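Local atomic coordinates of mannan endo-1,6-alpha-mannosidase (Chaetomium thermophilum, PDB entry 6RY0), a protein that probably transfers GPI-anchored glycoproteins into the fungal cell wall as a transglycosidase of a family of alpha-1,6-mannanases. Residues A161-Q166 with N216-W221; C201-G206 with Q281-R286; R208-T213 with W275-D280; A332-T335 with H340-D343. All coordinates share one frame; numbering follows the deposited sequence. Where two conformers were deposited one is given.

Overall arrangement
From the N terminus, 161-166 opens contact 1, and 201-206 and 208-213, both on helix 196-213, open contacts 2 and 3. The partner 216-221, on the very next helix, then closes contact 1, so this loop crosses the two others. Contact 3 closes at 275-280 and contact 2 just after it at 281-286; the shorter loop thus lies within the longer one. Together these three join helix 196-213 and its neighbours 155-167, 216-231, 261-278 and 281-298. Contact 4 follows in series, a short local closure between helices 323-337 and 342-358. It touches contacts 2 and 3 through H340, which meets K284 and W275.

Contact 1 of 4, residues A161-Q166 with N216-W221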
# COMPACT_ATOMS: atom_id res chain seq x y z
N ALA A 161 -11.04 -9.37 -8.61
CA ALA A 161 -10.88 -9.01 -10.01
C ALA A 161 -9.46 -8.56 -10.31
O ALA A 161 -8.87 -8.96 -11.30
CB ALA A 161 -11.86 -7.94 -10.40
N VAL A 162 -8.91 -7.72 -9.44
CA VAL A 162 -7.52 -7.32 -9.60
C VAL A 162 -6.61 -8.53 -9.61
O VAL A 162 -5.79 -8.70 -10.51
CB VAL A 162 -7.10 -6.26 -8.56
CG1 VAL A 162 -5.60 -6.03 -8.64
CG2 VAL A 162 -7.89 -4.98 -8.76
N TRP A 163 -6.75 -9.39 -8.60
CA TRP A 163 -5.89 -10.55 -8.50
C TRP A 163 -6.02 -11.43 -9.74
O TRP A 163 -5.03 -11.92 -10.28
CB TRP A 163 -6.23 -11.32 -7.21
CG TRP A 163 -5.36 -12.55 -7.03
CD1 TRP A 163 -4.16 -12.61 -6.39
CD2 TRP A 163 -5.61 -13.84 -7.55
NE1 TRP A 163 -3.65 -13.87 -6.49
CE2 TRP A 163 -4.52 -14.64 -7.21
CE3 TRP A 163 -6.68 -14.41 -8.26
CZ2 TRP A 163 -4.44 -15.98 -7.58
CZ3 TRP A 163 -6.62 -15.72 -8.62
CH2 TRP A 163 -5.50 -16.50 -8.29
N THR A 164 -7.27 -11.67 -10.18
CA THR A 164 -7.50 -12.55 -11.31
C THR A 164 -6.85 -11.99 -12.58
O THR A 164 -6.20 -12.74 -13.34
CB THR A 164 -9.00 -12.79 -11.50
OG1 THR A 164 -9.51 -13.52 -10.39
CG2 THR A 164 -9.24 -13.58 -12.78
N THR A 165 -6.98 -10.70 -12.84
CA THR A 165 -6.34 -10.12 -14.00
C THR A 165 -4.83 -10.21 -13.89
O THR A 165 -4.14 -10.36 -14.92
CB THR A 165 -6.79 -8.67 -14.28
OG1 THR A 165 -6.34 -7.80 -13.24
CG2 THR A 165 -8.28 -8.56 -14.52
N GLN A 166 -4.29 -10.13 -12.69
CA GLN A 166 -2.85 -10.24 -12.47
C GLN A 166 -2.34 -11.66 -12.61
O GLN A 166 -1.18 -11.86 -12.92
CB GLN A 166 -2.45 -9.62 -11.12
CG GLN A 166 -2.59 -8.13 -11.16
CD GLN A 166 -2.12 -7.40 -9.97
OE1 GLN A 166 -1.71 -8.00 -9.00
NE2 GLN A 166 -2.12 -6.08 -10.06
N ASN A 216 -7.38 -22.14 -1.37
CA ASN A 216 -5.95 -22.40 -1.45
C ASN A 216 -5.30 -22.01 -2.76
O ASN A 216 -4.09 -21.88 -2.81
CB ASN A 216 -5.65 -23.86 -1.21
CG ASN A 216 -5.84 -24.27 0.22
OD1 ASN A 216 -5.81 -23.46 1.14
ND2 ASN A 216 -6.01 -25.56 0.43
N THR A 217 -6.07 -21.81 -3.84
CA THR A 217 -5.46 -21.43 -5.09
C THR A 217 -4.81 -20.05 -4.98
O THR A 217 -3.77 -19.82 -5.58
CB THR A 217 -6.46 -21.54 -6.23
OG1 THR A 217 -6.81 -22.91 -6.35
CG2 THR A 217 -5.87 -21.03 -7.55
N TYR A 218 -5.43 -19.15 -4.21
CA TYR A 218 -4.79 -17.88 -3.95
C TYR A 218 -3.41 -18.08 -3.31
O TYR A 218 -2.42 -17.41 -3.65
CB TYR A 218 -5.63 -17.00 -3.03
CG TYR A 218 -6.96 -16.57 -3.58
CD1 TYR A 218 -7.05 -15.74 -4.70
CD2 TYR A 218 -8.13 -16.89 -2.93
CE1 TYR A 218 -8.28 -15.30 -5.15
CE2 TYR A 218 -9.37 -16.46 -3.39
CZ TYR A 218 -9.44 -15.65 -4.48
OH TYR A 218 -10.70 -15.27 -4.89
N ALA A 219 -3.36 -18.94 -2.31
CA ALA A 219 -2.13 -19.20 -1.56
C ALA A 219 -1.07 -19.84 -2.41
O ALA A 219 0.11 -19.53 -2.26
CB ALA A 219 -2.43 -20.09 -0.37
N GLU A 220 -1.46 -20.76 -3.29
CA GLU A 220 -0.46 -21.42 -4.14
C GLU A 220 0.19 -20.41 -5.09
O GLU A 220 1.40 -20.44 -5.29
CB GLU A 220 -1.12 -22.56 -4.92
CG GLU A 220 -1.69 -23.68 -4.11
CD GLU A 220 -2.66 -24.55 -4.90
OE1 GLU A 220 -2.79 -24.39 -6.14
OE2 GLU A 220 -3.30 -25.41 -4.27
N TRP A 221 -0.61 -19.49 -5.63
CA TRP A 221 -0.04 -18.40 -6.43
C TRP A 221 0.88 -17.52 -5.60
O TRP A 221 1.95 -17.10 -6.07
CB TRP A 221 -1.14 -17.58 -7.07
CG TRP A 221 -1.60 -18.05 -8.40
CD1 TRP A 221 -2.76 -18.74 -8.69
CD2 TRP A 221 -0.99 -17.75 -9.64
NE1 TRP A 221 -2.89 -18.89 -10.04
CE2 TRP A 221 -1.83 -18.27 -10.66
CE3 TRP A 221 0.17 -17.09 -9.99
CZ2 TRP A 221 -1.53 -18.11 -12.00
CZ3 TRP A 221 0.47 -16.96 -11.31
CH2 TRP A 221 -0.37 -17.47 -12.30
O HOH W 1 -10.57 -14.88 -7.46
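The indole of W163 meets both Y218, over one face, and W221, at its edge, and these three rings make up the dense part of the contact. Y218 brings an edge down onto one face of the six-membered ring of W163, its CE1 lying 3.6 Å from W163 CE3. The planes stand at 75°, a T-shaped pair. W163 in turn offers its own edge to W221: W163 CZ2 comes within 3.4 Å of W221 CD1, and the planes of the six-membered ring of W163 and the pyrrole ring of W221 are almost perpendicular (88°). W163 is therefore the face partner in one pair and the edge partner in the other. Its CG is anti to the backbone N (chi1 -180°), which carries the indole toward the other helix.

Such an aromatic cluster lets large rings span segments whose axes come no closer than 12.3 Å, within the (alpha/alpha)6 barrel that characterises glycoside hydrolase family 76. F202 of helix 196-213 stacks on W163 as well, so the buried ring is packed by a third helix.

The other side of the contact is looser and wetter. The hydroxyl of Y218 reaches past the indole to a water, with OH and the water oxygen 2.6 Å apart, and is also hydrogen-bonded to Q160. The same water makes a weak bond of 3.4 Å to T164 OG1, a tenuous bridge between the helices. T217, exposed at the margin, contributes little more than its carbonyl oxygen, 4.4 Å from W163 CZ2.

Contact 2 of 4, residues C201-G206 with Q281-R286; sequences CFFDLG and QKWKDR
F203 and W283 approach from opposite directions and meet by the outer ends of their rings, which carry the whole contact. On the second segment Q281 comes first, at the exposed surface, where its NE2 donates 2.9 Å to D285 OD1 one turn further on, meeting the carboxylate from above its plane. K282 extends to E223 of helix 216-231 and forms a salt bridge with it.

W283 follows. Its CH2 lies 3.8 Å from F203 CE1 and its CZ3 lies 3.9 Å from F203 CZ. The planes are only 21° apart, yet the rings are slid so far that they barely overlap, with centroids 5.9 Å apart. E223 accepts a hydrogen bond from W283 NE1, which fixes the turn of the indole. At the end of the segment the extended side chain of R286 lies alongside, its NH1 3.4 Å above one face of the W283 ring, toward the rim.

F226 of helix 216-231 meets both rings, edge-to-face against W283. This buried aromatic contact between helices far apart in sequence is the packing between neighbouring helices in the wall of an (alpha/alpha)6 barrel.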
# COMPACT_ATOMS: atom_id res chain seq x y z
N CYS A 201 2.72 -6.64 -4.79
CA CYS A 201 1.28 -6.37 -4.72
C CYS A 201 0.49 -7.64 -5.03
O CYS A 201 -0.49 -7.96 -4.34
CB CYS A 201 0.88 -5.27 -5.70
SG CYS A 201 1.46 -3.60 -5.28
N PHE A 202 0.88 -8.35 -6.07
CA PHE A 202 0.18 -9.58 -6.44
C PHE A 202 0.30 -10.65 -5.36
O PHE A 202 -0.66 -11.33 -5.02
CB PHE A 202 0.68 -10.03 -7.82
CG PHE A 202 0.07 -11.30 -8.34
CD1 PHE A 202 -1.30 -11.46 -8.45
CD2 PHE A 202 0.87 -12.34 -8.76
CE1 PHE A 202 -1.85 -12.62 -8.97
CE2 PHE A 202 0.30 -13.50 -9.28
CZ PHE A 202 -1.03 -13.65 -9.36
N PHE A 203 1.51 -10.78 -4.79
CA PHE A 203 1.77 -11.67 -3.68
C PHE A 203 0.87 -11.33 -2.49
O PHE A 203 0.21 -12.20 -1.92
CB PHE A 203 3.24 -11.56 -3.28
CG PHE A 203 3.56 -12.19 -1.96
CD1 PHE A 203 3.40 -13.55 -1.76
CD2 PHE A 203 4.02 -11.43 -0.89
CE1 PHE A 203 3.66 -14.13 -0.53
CE2 PHE A 203 4.30 -11.99 0.34
CZ PHE A 203 4.11 -13.34 0.52
N ASP A 204 0.89 -10.06 -2.08
CA ASP A 204 0.13 -9.64 -0.92
C ASP A 204 -1.36 -9.88 -1.12
O ASP A 204 -2.05 -10.36 -0.23
CB ASP A 204 0.40 -8.13 -0.69
CG ASP A 204 -0.19 -7.62 0.60
OD1 ASP A 204 0.29 -8.10 1.66
OD2 ASP A 204 -1.08 -6.74 0.55
N LEU A 205 -1.88 -9.54 -2.30
CA LEU A 205 -3.30 -9.80 -2.61
C LEU A 205 -3.62 -11.27 -2.53
O LEU A 205 -4.67 -11.65 -2.01
CB LEU A 205 -3.69 -9.31 -4.00
CG LEU A 205 -3.93 -7.82 -4.06
CD1 LEU A 205 -4.08 -7.34 -5.48
CD2 LEU A 205 -5.15 -7.38 -3.25
N GLY A 206 -2.76 -12.11 -3.10
CA GLY A 206 -3.00 -13.54 -3.04
C GLY A 206 -3.03 -14.08 -1.62
O GLY A 206 -3.91 -14.85 -1.24
N GLN A 281 6.08 -23.30 9.22
CA GLN A 281 7.27 -22.67 9.77
C GLN A 281 8.08 -21.89 8.75
O GLN A 281 8.72 -20.90 9.08
CB GLN A 281 8.16 -23.75 10.40
CG GLN A 281 9.41 -23.23 11.08
CD GLN A 281 9.13 -22.37 12.27
OE1 GLN A 281 8.17 -22.59 13.02
NE2 GLN A 281 9.99 -21.37 12.47
N LYS A 282 8.08 -22.32 7.49
CA LYS A 282 8.85 -21.59 6.50
C LYS A 282 8.36 -20.14 6.39
O LYS A 282 9.17 -19.23 6.18
CB LYS A 282 8.86 -22.28 5.14
CG LYS A 282 7.68 -22.10 4.26
CD LYS A 282 7.85 -22.91 2.95
CE LYS A 282 6.65 -22.71 2.04
NZ LYS A 282 6.68 -23.58 0.88
N TRP A 283 7.07 -19.92 6.53
CA TRP A 283 6.54 -18.57 6.49
C TRP A 283 6.88 -17.79 7.74
O TRP A 283 7.10 -16.58 7.65
CB TRP A 283 5.04 -18.55 6.19
CG TRP A 283 4.76 -18.89 4.75
CD1 TRP A 283 4.15 -20.01 4.26
CD2 TRP A 283 5.10 -18.09 3.62
NE1 TRP A 283 4.10 -19.97 2.90
CE2 TRP A 283 4.67 -18.80 2.47
CE3 TRP A 283 5.70 -16.84 3.46
CZ2 TRP A 283 4.85 -18.28 1.18
CZ3 TRP A 283 5.86 -16.35 2.18
CH2 TRP A 283 5.47 -17.07 1.07
N LYS A 284 6.89 -18.42 8.90
CA LYS A 284 7.37 -17.74 10.10
C LYS A 284 8.80 -17.28 9.91
O LYS A 284 9.16 -16.16 10.27
CB LYS A 284 7.26 -18.61 11.35
CG LYS A 284 7.58 -17.81 12.61
CD LYS A 284 7.45 -18.62 13.87
CE LYS A 284 7.81 -17.80 15.10
NZ LYS A 284 9.24 -17.38 15.11
N ASP A 285 9.64 -18.15 9.35
CA ASP A 285 11.03 -17.81 9.12
C ASP A 285 11.16 -16.63 8.18
O ASP A 285 12.01 -15.75 8.38
CB ASP A 285 11.81 -18.99 8.53
CG ASP A 285 11.94 -20.16 9.45
OD1 ASP A 285 11.76 -20.01 10.67
OD2 ASP A 285 12.29 -21.25 8.96
N ARG A 286 10.33 -16.61 7.14
CA ARG A 286 10.35 -15.52 6.17
C ARG A 286 9.89 -14.20 6.81
O ARG A 286 10.50 -13.16 6.58
CB ARG A 286 9.51 -15.88 4.94
CG ARG A 286 10.13 -16.98 4.11
CD ARG A 286 9.16 -17.65 3.18
NE ARG A 286 9.79 -18.81 2.59
CZ ARG A 286 9.33 -19.47 1.55
NH1 ARG A 286 8.20 -19.09 0.97
NH2 ARG A 286 10.01 -20.53 1.12

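Contact 3 of 4, residues R208-T213 with W275-D280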
# COMPACT_ATOMS: atom_id res chain seq x y z
N ARG A 208 -3.68 -12.44 1.13
CA ARG A 208 -4.84 -11.89 1.83
C ARG A 208 -6.14 -12.51 1.34
O ARG A 208 -7.05 -12.79 2.13
CB ARG A 208 -4.87 -10.37 1.68
CG ARG A 208 -3.70 -9.74 2.42
CD ARG A 208 -3.43 -8.32 2.03
NE ARG A 208 -4.45 -7.41 2.52
CZ ARG A 208 -4.44 -6.11 2.25
NH1 ARG A 208 -3.49 -5.56 1.48
NH2 ARG A 208 -5.40 -5.34 2.75
N LEU A 209 -6.25 -12.76 0.04
CA LEU A 209 -7.43 -13.45 -0.48
C LEU A 209 -7.51 -14.86 0.04
O LEU A 209 -8.60 -15.35 0.35
CB LEU A 209 -7.47 -13.37 -2.01
CG LEU A 209 -7.89 -12.01 -2.55
CD1 LEU A 209 -7.51 -11.86 -4.03
CD2 LEU A 209 -9.39 -11.78 -2.35
N ALA A 210 -6.37 -15.53 0.15
CA ALA A 210 -6.35 -16.87 0.75
C ALA A 210 -6.90 -16.84 2.17
O ALA A 210 -7.77 -17.63 2.53
CB ALA A 210 -4.95 -17.44 0.76
N ARG A 211 -6.39 -15.92 2.98
CA ARG A 211 -6.85 -15.89 4.37
C ARG A 211 -8.35 -15.57 4.45
O ARG A 211 -9.07 -16.14 5.27
CB ARG A 211 -6.03 -14.91 5.20
CG ARG A 211 -6.38 -14.99 6.68
CD ARG A 211 -5.62 -14.02 7.53
NE ARG A 211 -5.91 -14.15 8.94
CZ ARG A 211 -6.79 -13.41 9.62
NH1 ARG A 211 -7.53 -12.50 9.02
NH2 ARG A 211 -6.90 -13.57 10.94
N TYR A 212 -8.80 -14.62 3.65
CA TYR A 212 -10.18 -14.19 3.78
C TYR A 212 -11.13 -15.29 3.31
O TYR A 212 -12.13 -15.59 3.96
CB TYR A 212 -10.41 -12.91 2.97
CG TYR A 212 -11.78 -12.29 3.20
CD1 TYR A 212 -12.91 -12.77 2.57
CD2 TYR A 212 -11.93 -11.23 4.08
CE1 TYR A 212 -14.16 -12.24 2.83
CE2 TYR A 212 -13.19 -10.67 4.33
CZ TYR A 212 -14.30 -11.19 3.70
OH TYR A 212 -15.55 -10.66 3.95
N THR A 213 -10.86 -15.84 2.14
CA THR A 213 -11.77 -16.78 1.47
C THR A 213 -11.56 -18.23 1.84
O THR A 213 -12.43 -19.05 1.53
CB THR A 213 -11.65 -16.67 -0.06
OG1 THR A 213 -10.39 -17.22 -0.47
CG2 THR A 213 -11.86 -15.28 -0.61
N TRP A 275 1.86 -16.89 6.84
CA TRP A 275 2.12 -17.56 8.10
C TRP A 275 0.83 -17.84 8.85
O TRP A 275 0.60 -18.94 9.35
CB TRP A 275 3.07 -16.72 8.95
CG TRP A 275 3.12 -17.07 10.39
CD1 TRP A 275 2.85 -16.21 11.42
CD2 TRP A 275 3.47 -18.33 11.01
NE1 TRP A 275 3.02 -16.85 12.62
CE2 TRP A 275 3.41 -18.14 12.40
CE3 TRP A 275 3.83 -19.60 10.51
CZ2 TRP A 275 3.66 -19.17 13.29
CZ3 TRP A 275 4.09 -20.62 11.42
CH2 TRP A 275 4.01 -20.38 12.79
N ASN A 276 -0.04 -16.84 8.93
CA ASN A 276 -1.29 -16.99 9.66
C ASN A 276 -2.16 -18.05 8.99
O ASN A 276 -2.77 -18.87 9.66
CB ASN A 276 -1.98 -15.62 9.71
CG ASN A 276 -3.25 -15.65 10.51
OD1 ASN A 276 -4.28 -16.13 10.02
ND2 ASN A 276 -3.22 -15.12 11.71
N TYR A 277 -2.21 -18.04 7.66
CA TYR A 277 -3.07 -18.97 6.91
C TYR A 277 -2.53 -20.40 6.95
O TYR A 277 -3.28 -21.34 7.21
CB TYR A 277 -3.18 -18.47 5.48
CG TYR A 277 -4.09 -19.31 4.63
CD1 TYR A 277 -5.46 -19.34 4.88
CD2 TYR A 277 -3.61 -20.06 3.58
CE1 TYR A 277 -6.30 -20.07 4.10
CE2 TYR A 277 -4.49 -20.82 2.76
CZ TYR A 277 -5.83 -20.79 3.06
OH TYR A 277 -6.78 -21.47 2.30
N THR A 278 -1.24 -20.56 6.68
CA THR A 278 -0.66 -21.89 6.52
C THR A 278 -0.14 -22.52 7.79
O THR A 278 -0.07 -23.75 7.88
CB THR A 278 0.53 -21.88 5.52
OG1 THR A 278 1.64 -21.18 6.07
CG2 THR A 278 0.14 -21.32 4.16
N GLU A 279 0.28 -21.70 8.74
CA GLU A 279 1.00 -22.18 9.94
C GLU A 279 2.24 -22.98 9.57
O GLU A 279 2.72 -23.77 10.36
CB GLU A 279 0.07 -22.94 10.90
CG GLU A 279 -1.02 -22.04 11.38
CD GLU A 279 -1.95 -22.75 12.34
OE1 GLU A 279 -1.75 -23.93 12.66
OE2 GLU A 279 -2.91 -22.12 12.79
N ASP A 280 2.80 -22.73 8.39
CA ASP A 280 4.01 -23.40 7.95
C ASP A 280 5.20 -22.61 8.50
O ASP A 280 5.33 -21.41 8.26
CB ASP A 280 4.00 -23.45 6.42
CG ASP A 280 5.13 -24.25 5.80
OD1 ASP A 280 6.22 -24.35 6.40
OD2 ASP A 280 4.94 -24.75 4.65
O HOH W 2 -5.77 -15.18 13.06
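R211 and N276 supply the direct polar link. R211 NE donates to N276 OD1 over 2.8 Å in a nearly straight bond (167°). The oxygen sits in the guanidinium plane, and the donor stands well above the plane of the amide carbonyl. A fully extended arginine chain brings NE to this point. A water completes a ring of bonds, accepting 2.9 Å from R211 NH2 and 2.9 Å from N276 ND2. Both groups have further partners: R211 NH1 binds P410 O, and N276 ND2 binds I337 O.

The apolar part is a CH-pi contact. A210 CB lies over one face of the Y277 ring, 4.0 Å from its centroid and 14° off the normal. Beyond the alanine, the hydroxyl of Y277 is hydrogen-bonded to N216.

A close carbonyl-to-ring packing contact accompanies it, with A210 O 3.3 Å from Y277 CE1. A local turn finishes the helix of the second segment: D280 N binds T278 OG1 in an ST turn. Helix 196-213 thus packs on the end of helix 261-278, with helix 216-231 touching A210 and Y277 through A219.

Contact 4 of 4, residues A332-T335 with H340-D343; sequences AVVT and HTKD
The two backbones come close near the junction of consecutive helices, with the CA atoms of T335 and K342 4.7 Å apart and H340 and T341 in a 3-10 turn.

Side-chain packing across this corner is mostly between aliphatic groups and the T341 hydroxyl. T335 CG2 lies against the backbone of K342, 3.9 Å from its CA, and T335 CB and K342 CB are 4.2 Å apart. T341 turns toward the first helix, and its OG1 comes to 3.6 Å from V334 CG1, the two side chains crossing at about a right angle. That contact is packing: the polar need of the T341 hydroxyl is met by A338 O in the intervening turn. T335, with OG1 set between the backbone N and the carbonyl carbon (chi1 74°), bonds A332 O of its own helix at 2.7 Å, in the carbonyl plane, and its methyl is left to face K342.

On the outer side, K342 bends at its last torsion and its NZ makes a weak salt bridge of 3.3 Å with D343 OD1. H340 points away from 332-335, toward helix 281-298, with its NE2 hydrogen-bonded to D288, and its ring meets W275.

The inner residues V334 and T341 rest on helices 261-278 and 281-298 respectively. The whole is a short turn linking consecutive helices, the kind of connection from which an (alpha/alpha)6 barrel is built.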
# COMPACT_ATOMS: atom_id res chain seq x y z
N ALA A 332 1.91 -2.54 11.50
CA ALA A 332 0.95 -2.63 12.58
C ALA A 332 0.05 -3.86 12.41
O ALA A 332 -0.18 -4.63 13.35
CB ALA A 332 0.16 -1.35 12.72
N VAL A 333 -0.46 -4.07 11.20
CA VAL A 333 -1.30 -5.25 10.94
C VAL A 333 -0.51 -6.55 11.14
O VAL A 333 -1.07 -7.53 11.65
CB VAL A 333 -1.95 -5.16 9.55
CG1 VAL A 333 -2.57 -6.49 9.13
CG2 VAL A 333 -2.99 -4.07 9.56
N VAL A 334 0.78 -6.57 10.77
CA VAL A 334 1.61 -7.74 11.00
C VAL A 334 1.56 -8.16 12.47
O VAL A 334 1.55 -9.34 12.78
CB VAL A 334 3.03 -7.50 10.51
CG1 VAL A 334 4.01 -8.55 11.00
CG2 VAL A 334 3.05 -7.41 8.98
N THR A 335 1.51 -7.19 13.40
CA THR A 335 1.48 -7.55 14.82
C THR A 335 0.19 -8.26 15.21
O THR A 335 0.17 -8.95 16.24
CB THR A 335 1.70 -6.35 15.75
OG1 THR A 335 0.56 -5.50 15.81
CG2 THR A 335 2.94 -5.62 15.37
N HIS A 340 3.64 -13.01 17.35
CA HIS A 340 4.97 -13.14 17.92
C HIS A 340 5.88 -11.97 17.56
O HIS A 340 6.91 -11.80 18.21
CB HIS A 340 5.60 -14.46 17.51
CG HIS A 340 6.14 -14.46 16.12
ND1 HIS A 340 5.34 -14.64 15.01
CD2 HIS A 340 7.40 -14.32 15.66
CE1 HIS A 340 6.10 -14.61 13.93
NE2 HIS A 340 7.35 -14.41 14.30
N THR A 341 5.50 -11.15 16.57
CA THR A 341 6.29 -10.00 16.17
C THR A 341 5.99 -8.74 16.97
O THR A 341 6.67 -7.73 16.77
CB THR A 341 6.07 -9.65 14.69
OG1 THR A 341 4.73 -9.18 14.49
CG2 THR A 341 6.39 -10.81 13.78
N LYS A 342 4.97 -8.77 17.83
CA LYS A 342 4.45 -7.54 18.40
C LYS A 342 5.51 -6.71 19.11
O LYS A 342 5.61 -5.49 18.92
CB LYS A 342 3.26 -7.87 19.30
CG LYS A 342 2.60 -6.69 19.91
CD LYS A 342 1.47 -7.10 20.87
CE LYS A 342 1.23 -6.06 21.98
NZ LYS A 342 2.41 -5.98 22.92
N ASP A 343 6.31 -7.34 19.95
CA ASP A 343 7.27 -6.59 20.74
C ASP A 343 8.48 -6.11 19.94
O ASP A 343 9.17 -5.20 20.38
CB ASP A 343 7.74 -7.40 21.96
CG ASP A 343 6.62 -7.65 22.97
OD1 ASP A 343 5.60 -6.93 22.96
OD2 ASP A 343 6.80 -8.54 23.81